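Local coordinates for alcohol dehydrogenase superfamily protein (Novosphingobium aromaticivorans, PDB 3GAZ) that probably acts as an NADP-dependent oxidoreductase of the medium-chain dehydrogenase/reductase (alcohol dehydrogenase) superfamily, though its substrate is not established, at residues Leu229-Phe233 with His251-Leu256. Numbering follows the deposited sequence.
Sequences LDASF and HKLAPL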
# COMPACT_ATOMS: atom_id res chain seq x y z
N LEU A 229 -17.46 -20.38 13.42
CA LEU A 229 -16.22 -21.14 13.32
C LEU A 229 -16.22 -22.23 14.39
O LEU A 229 -15.79 -23.36 14.15
CB LEU A 229 -15.00 -20.22 13.50
CG LEU A 229 -13.65 -20.93 13.48
CD1 LEU A 229 -13.54 -21.79 12.23
CD2 LEU A 229 -12.53 -19.89 13.52
N ASP A 230 -16.71 -21.88 15.58
CA ASP A 230 -16.79 -22.86 16.67
C ASP A 230 -17.73 -23.99 16.24
O ASP A 230 -17.47 -25.16 16.49
CB ASP A 230 -17.32 -22.21 17.95
CG ASP A 230 -16.41 -21.11 18.46
OD1 ASP A 230 -15.21 -21.38 18.66
OD2 ASP A 230 -16.90 -19.98 18.65
N ALA A 231 -18.84 -23.63 15.60
CA ALA A 231 -19.80 -24.62 15.13
C ALA A 231 -19.15 -25.52 14.09
O ALA A 231 -19.45 -26.71 14.00
CB ALA A 231 -21.03 -23.92 14.54
N SER A 232 -18.24 -24.94 13.31
CA SER A 232 -17.53 -25.69 12.28
C SER A 232 -16.63 -26.75 12.92
O SER A 232 -16.50 -27.86 12.41
CB SER A 232 -16.69 -24.74 11.42
OG SER A 232 -17.52 -23.79 10.77
N PHE A 233 -16.00 -26.39 14.03
CA PHE A 233 -15.14 -27.33 14.74
C PHE A 233 -16.00 -28.48 15.24
O PHE A 233 -15.55 -29.61 15.36
CB PHE A 233 -14.46 -26.66 15.94
CG PHE A 233 -13.40 -25.64 15.58
CD1 PHE A 233 -12.89 -25.55 14.28
CD2 PHE A 233 -12.86 -24.82 16.56
CE1 PHE A 233 -11.86 -24.65 13.98
CE2 PHE A 233 -11.83 -23.91 16.26
CZ PHE A 233 -11.33 -23.84 14.97
N HIS A 251 -10.60 -18.54 19.81
CA HIS A 251 -11.46 -19.71 19.88
C HIS A 251 -10.91 -20.84 20.73
O HIS A 251 -9.70 -20.97 20.92
CB HIS A 251 -11.73 -20.24 18.47
CG HIS A 251 -12.50 -19.29 17.60
ND1 HIS A 251 -11.90 -18.26 16.91
CD2 HIS A 251 -13.82 -19.21 17.32
CE1 HIS A 251 -12.82 -17.58 16.25
NE2 HIS A 251 -14.00 -18.14 16.49
N LYS A 252 -11.82 -21.65 21.26
CA LYS A 252 -11.44 -22.80 22.07
C LYS A 252 -11.01 -23.87 21.08
O LYS A 252 -11.79 -24.27 20.21
CB LYS A 252 -12.65 -23.29 22.88
CG LYS A 252 -12.44 -24.62 23.57
CD LYS A 252 -11.26 -24.59 24.53
CE LYS A 252 -11.47 -25.61 25.64
NZ LYS A 252 -12.76 -25.36 26.35
N LEU A 253 -9.77 -24.33 21.20
CA LEU A 253 -9.25 -25.33 20.28
C LEU A 253 -9.45 -26.79 20.67
O LEU A 253 -9.16 -27.69 19.88
CB LEU A 253 -7.76 -25.07 20.03
CG LEU A 253 -7.42 -23.66 19.53
CD1 LEU A 253 -5.95 -23.58 19.13
CD2 LEU A 253 -8.30 -23.33 18.33
N ALA A 254 -9.95 -27.03 21.88
CA ALA A 254 -10.16 -28.40 22.36
C ALA A 254 -10.78 -29.38 21.35
O ALA A 254 -10.31 -30.51 21.21
CB ALA A 254 -11.01 -28.37 23.64
N PRO A 255 -11.84 -28.97 20.64
CA PRO A 255 -12.46 -29.86 19.66
C PRO A 255 -11.50 -30.43 18.62
O PRO A 255 -11.65 -31.57 18.17
CB PRO A 255 -13.54 -28.99 19.04
CG PRO A 255 -13.96 -28.12 20.20
CD PRO A 255 -12.62 -27.73 20.79
N LEU A 256 -10.50 -29.63 18.22
CA LEU A 256 -9.54 -30.08 17.23
C LEU A 256 -8.62 -31.17 17.75
O LEU A 256 -8.14 -32.00 16.98
CB LEU A 256 -8.71 -28.89 16.73
CG LEU A 256 -9.50 -27.86 15.91
CD1 LEU A 256 -8.55 -26.77 15.43
CD2 LEU A 256 -10.16 -28.55 14.72
O HOH W 1 -14.61 -20.67 21.40
O HOH W 2 -14.34 -23.84 19.50
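Phe233 packs against Pro255, Leu256 and the loop 251-253, and from CB outward most of its side-chain atoms meet that segment. CB lies 4.0 Å from Pro255 CB. CG stands anti to the carbonyl carbon (chi1 -70°), which turns one ring face to Leu256 and an edge to Lys252 O. On the ring, CD2 comes 3.8 Å from Lys252 O, an edge-on approach near the ring plane; CE2 meets Leu253 CD2 obliquely, and CZ ends 4.1 Å from Leu256 CD1. Leu256 CG sits over the centre of the Phe233 ring, 4° off its normal, a CH-pi contact. A second one joins Leu229 to His251: CD2 of Leu229 is 3.7 Å from the imidazole centroid, over the face. His251 NE2 hydrogen-bonds to Gly226 O, so an alanine here would probably leave that carbonyl without its mate and Leu229 CD2 without its aromatic cover. Two waters bridge Asp230 OD1 to the Lys252 backbone, one accepting from N at 3.0 Å, the other donating to O at 2.7 Å. The contact belongs to the Rossmann-type domain: helix 227-235 packs Leu229 and Phe233 on Val242 of strand 240-244, while Leu229 and Leu256 both touch Tyr263 of strand 262-265, outermost of this sheet within the chain.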